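SsfS6 (Streptomyces sp. SF2575, PDB 4FZR) belongs to the erythromycin biosynthesis protein CIII-like family and adopts the two-domain GT-B fold. Local coordinates at residues C190-M194 against R377-M382; T203-V208 against L385-I391; Y207-N211 against L314-S318. All coordinates share one frame; numbering follows the deposited sequence.

Interaction 1 of 3, residues C190-M194 against R377-M382; sequences CPPSM and RLAAEM
Ser-193 and Glu-381 form the polar centre of this contact between the loop after strand 185-188 and the last turns of helix 370-382. It is an interdomain contact of this GT-B protein, holding the N-terminal half to a helix near the C-terminus. The Glu-381 carboxylate takes two bonds from one residue. Ser-193 N donates to Glu-381 OE2 at 2.8 Å with an N-H...O angle of 165°, on that oxygen's syn lone pair, and Ser-193 OG donates to Glu-381 OE1 at 2.7 Å, also on the syn side. The side chain of Glu-381 gets there fully stretched: CG is anti to the backbone N (chi1 180°) and the chain stays extended beyond it, which carries the carboxylate from the helix across to the loop. A chi1 of 80° holds Ser-193 OG on the same side as its own N, and the two donors span the two carboxylate oxygens. Arg-377 NH1 adds a weak bond to Ser-193 OG at 3.3 Å, coming edge-on with the hydroxyl near the guanidinium plane; its NH2 is engaged by Asn-374.

Beside this polar group lies an apolar one. Pro-191 and Met-382 run side by side, with Pro-191 CG against Met-382 CG at 3.6 Å, while Pro-191 CB approaches Leu-378 CD2 at 4.1 Å. The straight side chain of Met-194, a selenomethionine, crosses Leu-378 at about a right angle, SE to Leu-378 CD1 at 4.0 Å. Leu-317 of helix 310-318 touches Met-194, Leu-378 and Met-382.

Two donors on one carboxylate should fix its rotation, and they would probably favour its ionised form.

Interaction 2 of 3, residues T203-V208 against L385-I391; sequences TKMRYV and LPTPADI
Met-205 and Ile-391 make the densest packing here: the selenomethionine methyl CE lies only 3.2 Å from Ile-391 CG1, and Met-205 CG lies 3.5 Å from that same atom. A bend at chi3 (-78°) folds the methyl back onto the isoleucine, while the Met-205 side chain crosses Pro-388 at about a right angle, SE 3.9 Å from Pro-388 CG. Met-205, Pro-388 and Ile-391 are buried, and Ile-187 of strand 185-188 packs on Met-205 and Ile-391. The backbones are joined as well: Arg-206 N donates to Pro-386 O at 2.7 Å and 174°, and the alpha carbon of Met-205 makes a CA-H...O contact to the same oxygen.

Residues 203-204 form one edge strand of the parallel sheet in the N-terminal half of this GT-B protein, and the final helix, 388-395, returns to pack on that half, also meeting Ala-38 of helix 33-41. A capping box starts the helix: Thr-387 N binds Asp-390 OD2, and Asp-390 N binds Thr-387 OG1 at 3.2 Å.

Packing is looser round Lys-204 and Arg-206, which are partly exposed. Leu-385 CD2 rests on Lys-204 CB at 3.9 Å, but the lysine chain bends at chi2 and leads its amine away to Asp-188 and Glu-195. Arg-206 touches through CB, its extended remainder leading away and modelled in two conformers; Gly-43 of the second subunit packs on this residue, and Ala-41 of that subunit on Thr-387 and Pro-388.

Interaction 3 of 3, residues Y207-N211 against L314-S318; sequences YVPYN and LTCLS
Leu-314 sets its CB squarely over the ring of Tyr-207, 3.6 Å from the ring centroid and 14° off the normal, which is a CH-pi contact. Tyr-207 is placed for this by a CG anti to the backbone N, which swings the ring towards helix 310-318. The two side chains cross at about a right angle, and Leu-314 CD1 extends the contact to Tyr-207 CE1 at 3.9 Å.

Alongside, Asn-211 ND2 donates to Thr-315 OG1 at 3.2 Å, with an N-H...O angle of 153° and the hydroxyl 15° out of the amide plane. The two side chains come from opposite directions, Asn-211 from the loop and Thr-315 from the helix. Pro-209 lies against the same helix, its CB 4.0 Å from Thr-315 OG1 and its CG 3.4 Å from Ser-318 OG.

A second shell holds these groups. Gly-311 O takes a hydrogen bond from the Thr-315 hydroxyl, and Ser-318 OG turns back to Thr-315 O at 3.3 Å. Met-382 of helix 370-382 touches both Tyr-207 and Ser-318, and Leu-294 and Ser-295 of helix 294-297 lie against Asn-211. After strand 203-204 of the N-terminal sheet, the chain lies against helix 310-318 of the C-terminal half of this GT-B fold.

With its proton directed to Gly-311 O, the Thr-315 hydroxyl can accept from the Asn-211 amide, adding one polar tie to the packing of Tyr-207 and Pro-209.

All three contacts join the N-terminal and C-terminal halves of the chain, and all are partly buried. Interaction 3 is the most central, about 9 Å from the centre of the chain to the centre of the contact. Only interaction 1 includes exposed touching residues, and there a carboxylate, probably ionised, takes two hydrogen bonds beside an apolar cluster; interaction 2 relies on apolar side chains and one backbone bond, interaction 3 on a ring face and neutral polar groups. Helices 370-382 (interaction 1) and 388-395 (interaction 2) follow each other in the chain. Interactions 2 and 3 share Tyr-207 and Val-208 and both touch the second subunit. Met-382 CE, 3.5 Å from Tyr-207 CB, connects interaction 1 to the other two.

Interaction 1 of 3, residues C190-M194 against R377-M382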
loop_
_atom_site.group_PDB
_atom_site.type_symbol
_atom_site.label_atom_id
_atom_site.label_comp_id
_atom_site.label_asym_id
_atom_site.label_seq_id
_atom_site.Cartn_x
_atom_site.Cartn_y
_atom_site.Cartn_z
ATOM N N CYS A 190 15.660 13.368 9.336
ATOM C CA CYS A 190 15.689 14.700 9.929
ATOM C C CYS A 190 16.153 15.726 8.895
ATOM O O CYS A 190 17.133 15.493 8.185
ATOM C CB CYS A 190 16.616 14.721 11.148
ATOM S SG CYS A 190 16.651 16.300 12.026
ATOM N N PRO A 191 15.443 16.862 8.793
ATOM C CA PRO A 191 15.914 17.936 7.908
ATOM C C PRO A 191 17.292 18.437 8.357
ATOM O O PRO A 191 17.471 18.698 9.547
ATOM C CB PRO A 191 14.850 19.031 8.073
ATOM C CG PRO A 191 13.642 18.330 8.642
ATOM C CD PRO A 191 14.173 17.199 9.460
ATOM N N PRO A 192 18.255 18.549 7.424
ATOM C CA PRO A 192 19.638 18.955 7.710
ATOM C C PRO A 192 19.767 20.184 8.607
ATOM O O PRO A 192 20.515 20.156 9.582
ATOM C CB PRO A 192 20.202 19.253 6.319
ATOM C CG PRO A 192 19.474 18.310 5.432
ATOM C CD PRO A 192 18.083 18.187 6.004
ATOM N N SER A 193 19.030 21.242 8.293
ATOM C CA SER A 193 19.145 22.497 9.026
ATOM C C SER A 193 18.615 22.383 10.454
ATOM O O SER A 193 18.469 23.389 11.146
ATOM C CB SER A 193 18.374 23.599 8.298
ATOM O OG SER A 193 16.985 23.515 8.573
HETATM N N MSE A 194 18.343 21.161 10.899
HETATM C CA MSE A 194 17.600 20.957 12.128
HETATM C C MSE A 194 18.338 20.003 13.059
HETATM O O MSE A 194 17.756 19.478 14.008
HETATM C CB MSE A 194 16.231 20.384 11.775
HETATM C CG MSE A 194 15.131 20.665 12.772
HETATM SE SE MSE A 194 13.466 19.802 12.224
HETATM C CE MSE A 194 12.529 19.860 13.932
ATOM N N ARG A 377 9.232 26.273 5.769
ATOM C CA ARG A 377 10.644 26.232 5.399
ATOM C C ARG A 377 11.179 24.810 5.527
ATOM O O ARG A 377 11.882 24.320 4.642
ATOM C CB ARG A 377 11.473 27.179 6.274
ATOM C CG ARG A 377 12.979 27.026 6.077
ATOM C CD ARG A 377 13.784 27.985 6.945
ATOM N NE ARG A 377 13.501 27.816 8.367
ATOM C CZ ARG A 377 13.964 26.819 9.116
ATOM N NH1 ARG A 377 14.735 25.874 8.592
ATOM N NH2 ARG A 377 13.651 26.757 10.402
ATOM N N LEU A 378 10.838 24.155 6.633
ATOM C CA LEU A 378 11.293 22.795 6.905
ATOM C C LEU A 378 10.655 21.794 5.948
ATOM O O LEU A 378 11.326 20.888 5.448
ATOM C CB LEU A 378 10.969 22.413 8.349
ATOM C CG LEU A 378 11.827 23.105 9.406
ATOM C CD1 LEU A 378 11.271 22.851 10.794
ATOM C CD2 LEU A 378 13.270 22.630 9.312
ATOM N N ALA A 379 9.359 21.955 5.699
ATOM C CA ALA A 379 8.663 21.122 4.725
ATOM C C ALA A 379 9.368 21.219 3.378
ATOM O O ALA A 379 9.651 20.207 2.737
ATOM C CB ALA A 379 7.205 21.551 4.589
ATOM N N ALA A 380 9.661 22.447 2.963
ATOM C CA ALA A 380 10.313 22.696 1.685
ATOM C C ALA A 380 11.706 22.069 1.652
ATOM O O ALA A 380 12.155 21.589 0.610
ATOM C CB ALA A 380 10.393 24.192 1.420
ATOM N N GLU A 381 12.386 22.075 2.796
ATOM C CA GLU A 381 13.714 21.478 2.899
ATOM C C GLU A 381 13.634 19.956 2.752
ATOM O O GLU A 381 14.427 19.344 2.036
ATOM C CB GLU A 381 14.375 21.847 4.234
ATOM C CG GLU A 381 15.773 21.252 4.411
ATOM C CD GLU A 381 16.411 21.593 5.747
ATOM O OE1 GLU A 381 15.745 22.232 6.591
ATOM O OE2 GLU A 381 17.585 21.218 5.952
HETATM N N MSE A 382 12.669 19.351 3.435
HETATM C CA MSE A 382 12.455 17.910 3.348
HETATM C C MSE A 382 12.120 17.493 1.924
HETATM O O MSE A 382 12.517 16.420 1.468
HETATM C CB MSE A 382 11.320 17.490 4.278
HETATM C CG MSE A 382 11.646 17.671 5.744
HETATM SE SE MSE A 382 10.138 17.264 6.908
HETATM C CE MSE A 382 9.755 15.462 6.248
#

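Interaction 2 of 3, residues T203-V208 against L385-I391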
loop_
_atom_site.group_PDB
_atom_site.type_symbol
_atom_site.label_atom_id
_atom_site.label_comp_id
_atom_site.label_asym_id
_atom_site.label_seq_id
_atom_site.Cartn_x
_atom_site.Cartn_y
_atom_site.Cartn_z
ATOM N N THR A 203 22.309 8.299 5.290
ATOM C CA THR A 203 21.802 8.782 4.017
ATOM C C THR A 203 20.456 9.444 4.261
ATOM O O THR A 203 19.555 8.832 4.834
ATOM C CB THR A 203 21.624 7.626 3.012
ATOM O OG1 THR A 203 22.815 6.828 2.972
ATOM C CG2 THR A 203 21.327 8.156 1.623
ATOM N N LYS A 204 20.320 10.698 3.843
ATOM C CA LYS A 204 19.064 11.413 4.015
ATOM C C LYS A 204 17.968 10.794 3.155
ATOM O O LYS A 204 18.236 10.281 2.070
ATOM C CB LYS A 204 19.226 12.889 3.643
ATOM C CG LYS A 204 20.023 13.711 4.638
ATOM C CD LYS A 204 19.410 13.636 6.023
ATOM C CE LYS A 204 20.136 14.534 7.003
ATOM N NZ LYS A 204 19.607 14.387 8.385
HETATM N N MSE A 205 16.735 10.847 3.651
HETATM C CA MSE A 205 15.575 10.422 2.878
HETATM C C MSE A 205 14.362 11.271 3.236
HETATM O O MSE A 205 14.138 11.595 4.400
HETATM C CB MSE A 205 15.247 8.951 3.140
HETATM C CG MSE A 205 14.163 8.403 2.206
HETATM SE SE MSE A 205 13.182 6.839 2.866
HETATM C CE MSE A 205 14.453 5.447 2.546
ATOM N N ARG A 206 13.580 11.629 2.225
ATOM C CA ARG A 206 12.358 12.396 2.425
ATOM C C ARG A 206 11.301 11.535 3.112
ATOM O O ARG A 206 11.055 10.402 2.703
ATOM C CB ARG A 206 11.832 12.890 1.078
ATOM C CG ARG A 206 10.560 13.711 1.158
ATOM C CD ARG A 206 10.063 14.066 -0.233
ATOM N NE ARG A 206 8.734 14.667 -0.210
ATOM C CZ ARG A 206 8.074 15.060 -1.295
ATOM N NH1 ARG A 206 8.619 14.922 -2.495
ATOM N NH2 ARG A 206 6.867 15.597 -1.181
ATOM N N TYR A 207 10.685 12.074 4.159
ATOM C CA TYR A 207 9.663 11.351 4.901
ATOM C C TYR A 207 8.326 11.434 4.188
ATOM O O TYR A 207 7.731 12.506 4.094
ATOM C CB TYR A 207 9.521 11.922 6.306
ATOM C CG TYR A 207 8.483 11.224 7.150
ATOM C CD1 TYR A 207 8.792 10.053 7.833
ATOM C CD2 TYR A 207 7.200 11.741 7.276
ATOM C CE1 TYR A 207 7.850 9.414 8.615
ATOM C CE2 TYR A 207 6.251 11.110 8.060
ATOM C CZ TYR A 207 6.581 9.947 8.727
ATOM O OH TYR A 207 5.643 9.310 9.507
ATOM N N VAL A 208 7.863 10.298 3.675
ATOM C CA VAL A 208 6.539 10.217 3.076
ATOM C C VAL A 208 5.572 9.707 4.145
ATOM O O VAL A 208 5.745 8.606 4.671
ATOM C CB VAL A 208 6.530 9.292 1.845
ATOM C CG1 VAL A 208 5.105 9.083 1.338
ATOM C CG2 VAL A 208 7.420 9.867 0.744
ATOM N N LEU A 385 14.882 16.318 -0.345
ATOM C CA LEU A 385 15.615 15.111 0.016
ATOM C C LEU A 385 15.230 13.956 -0.908
ATOM O O LEU A 385 14.159 13.971 -1.518
ATOM C CB LEU A 385 15.363 14.752 1.484
ATOM C CG LEU A 385 15.852 15.786 2.503
ATOM C CD1 LEU A 385 15.527 15.333 3.923
ATOM C CD2 LEU A 385 17.349 16.043 2.340
ATOM N N PRO A 386 16.121 12.961 -1.039
ATOM C CA PRO A 386 15.850 11.786 -1.876
ATOM C C PRO A 386 14.584 11.064 -1.426
ATOM O O PRO A 386 14.425 10.816 -0.235
ATOM C CB PRO A 386 17.078 10.896 -1.642
ATOM C CG PRO A 386 18.147 11.824 -1.163
ATOM C CD PRO A 386 17.445 12.894 -0.395
ATOM N N THR A 387 13.696 10.745 -2.362
ATOM C CA THR A 387 12.471 10.023 -2.038
ATOM C C THR A 387 12.782 8.563 -1.726
ATOM O O THR A 387 13.873 8.081 -2.033
ATOM C CB THR A 387 11.481 10.053 -3.211
ATOM O OG1 THR A 387 11.982 9.240 -4.282
ATOM C CG2 THR A 387 11.274 11.477 -3.696
ATOM N N PRO A 388 11.826 7.855 -1.102
ATOM C CA PRO A 388 11.955 6.406 -0.906
ATOM C C PRO A 388 12.263 5.652 -2.202
ATOM O O PRO A 388 13.001 4.668 -2.175
ATOM C CB PRO A 388 10.584 6.017 -0.354
ATOM C CG PRO A 388 10.169 7.225 0.427
ATOM C CD PRO A 388 10.673 8.406 -0.368
ATOM N N ALA A 389 11.709 6.106 -3.322
ATOM C CA ALA A 389 12.017 5.500 -4.615
ATOM C C ALA A 389 13.500 5.683 -4.949
ATOM O O ALA A 389 14.144 4.769 -5.471
ATOM C CB ALA A 389 11.145 6.100 -5.711
ATOM N N ASP A 390 14.037 6.864 -4.637
ATOM C CA ASP A 390 15.456 7.150 -4.854
ATOM C C ASP A 390 16.313 6.193 -4.023
ATOM O O ASP A 390 17.293 5.630 -4.515
ATOM C CB ASP A 390 15.808 8.601 -4.480
ATOM C CG ASP A 390 15.111 9.640 -5.355
ATOM O OD1 ASP A 390 14.809 9.352 -6.531
ATOM O OD2 ASP A 390 14.877 10.767 -4.863
ATOM N N ILE A 391 15.939 6.015 -2.759
ATOM C CA ILE A 391 16.686 5.158 -1.837
ATOM C C ILE A 391 16.721 3.696 -2.283
ATOM O O ILE A 391 17.700 2.989 -2.040
ATOM C CB ILE A 391 16.104 5.230 -0.410
ATOM C CG1 ILE A 391 16.395 6.601 0.211
ATOM C CG2 ILE A 391 16.663 4.098 0.464
ATOM C CD1 ILE A 391 17.856 6.983 0.231
#

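Interaction 3 of 3, residues Y207-N211 against L314-S318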
loop_
_atom_site.group_PDB
_atom_site.type_symbol
_atom_site.label_atom_id
_atom_site.label_comp_id
_atom_site.label_asym_id
_atom_site.label_seq_id
_atom_site.Cartn_x
_atom_site.Cartn_y
_atom_site.Cartn_z
ATOM N N TYR A 207 10.685 12.074 4.159
ATOM C CA TYR A 207 9.663 11.351 4.901
ATOM C C TYR A 207 8.326 11.434 4.188
ATOM O O TYR A 207 7.731 12.506 4.094
ATOM C CB TYR A 207 9.521 11.922 6.306
ATOM C CG TYR A 207 8.483 11.224 7.150
ATOM C CD1 TYR A 207 8.792 10.053 7.833
ATOM C CD2 TYR A 207 7.200 11.741 7.276
ATOM C CE1 TYR A 207 7.850 9.414 8.615
ATOM C CE2 TYR A 207 6.251 11.110 8.060
ATOM C CZ TYR A 207 6.581 9.947 8.727
ATOM O OH TYR A 207 5.643 9.310 9.507
ATOM N N VAL A 208 7.863 10.298 3.675
ATOM C CA VAL A 208 6.539 10.217 3.076
ATOM C C VAL A 208 5.572 9.707 4.145
ATOM O O VAL A 208 5.745 8.606 4.671
ATOM C CB VAL A 208 6.530 9.292 1.845
ATOM C CG1 VAL A 208 5.105 9.083 1.338
ATOM C CG2 VAL A 208 7.420 9.867 0.744
ATOM N N PRO A 209 4.564 10.521 4.493
ATOM C CA PRO A 209 3.666 10.140 5.590
ATOM C C PRO A 209 2.792 8.927 5.278
ATOM O O PRO A 209 2.211 8.841 4.191
ATOM C CB PRO A 209 2.781 11.383 5.773
ATOM C CG PRO A 209 3.516 12.500 5.099
ATOM C CD PRO A 209 4.274 11.871 3.982
ATOM N N TYR A 210 2.715 7.993 6.221
ATOM C CA TYR A 210 1.662 6.990 6.200
ATOM C C TYR A 210 1.039 6.847 7.583
ATOM O O TYR A 210 1.661 6.329 8.509
ATOM C CB TYR A 210 2.169 5.632 5.720
ATOM C CG TYR A 210 1.063 4.602 5.694
ATOM C CD1 TYR A 210 0.063 4.657 4.729
ATOM C CD2 TYR A 210 0.999 3.596 6.649
ATOM C CE1 TYR A 210 -0.960 3.733 4.710
ATOM C CE2 TYR A 210 -0.021 2.665 6.636
ATOM C CZ TYR A 210 -0.997 2.738 5.663
ATOM O OH TYR A 210 -2.016 1.817 5.649
ATOM N N ASN A 211 -0.203 7.302 7.707
ATOM C CA ASN A 211 -0.917 7.239 8.974
ATOM C C ASN A 211 -2.254 6.525 8.810
ATOM O O ASN A 211 -3.038 6.437 9.757
ATOM C CB ASN A 211 -1.178 8.648 9.517
ATOM C CG ASN A 211 -0.025 9.607 9.263
ATOM O OD1 ASN A 211 -0.056 10.391 8.317
ATOM N ND2 ASN A 211 0.991 9.560 10.115
ATOM N N LEU A 314 6.581 14.278 12.219
ATOM C CA LEU A 314 7.150 14.284 10.878
ATOM C C LEU A 314 6.090 14.565 9.819
ATOM O O LEU A 314 6.381 15.184 8.796
ATOM C CB LEU A 314 7.869 12.963 10.600
ATOM C CG LEU A 314 9.200 12.837 11.342
ATOM C CD1 LEU A 314 9.579 11.385 11.525
ATOM C CD2 LEU A 314 10.293 13.579 10.588
ATOM N N THR A 315 4.857 14.131 10.073
ATOM C CA THR A 315 3.765 14.387 9.140
ATOM C C THR A 315 3.496 15.889 9.050
ATOM O O THR A 315 3.406 16.451 7.956
ATOM C CB THR A 315 2.465 13.663 9.557
ATOM O OG1 THR A 315 2.698 12.253 9.644
ATOM C CG2 THR A 315 1.362 13.910 8.538
ATOM N N CYS A 316 3.373 16.533 10.207
ATOM C CA CYS A 316 3.156 17.979 10.280
ATOM C C CYS A 316 4.300 18.762 9.640
ATOM O O CYS A 316 4.070 19.703 8.883
ATOM C CB CYS A 316 3.000 18.414 11.735
ATOM S SG CYS A 316 1.496 17.817 12.526
ATOM N N LEU A 317 5.531 18.376 9.962
ATOM C CA LEU A 317 6.707 18.995 9.359
ATOM C C LEU A 317 6.653 18.919 7.835
ATOM O O LEU A 317 6.839 19.928 7.155
ATOM C CB LEU A 317 7.996 18.338 9.872
ATOM C CG LEU A 317 8.586 18.843 11.193
ATOM C CD1 LEU A 317 9.928 18.174 11.464
ATOM C CD2 LEU A 317 8.738 20.354 11.174
ATOM N N SER A 318 6.393 17.730 7.299
ATOM C CA SER A 318 6.433 17.532 5.851
ATOM C C SER A 318 5.302 18.271 5.141
ATOM O O SER A 318 5.386 18.559 3.948
ATOM C CB SER A 318 6.403 16.038 5.507
ATOM O OG SER A 318 5.085 15.551 5.307
#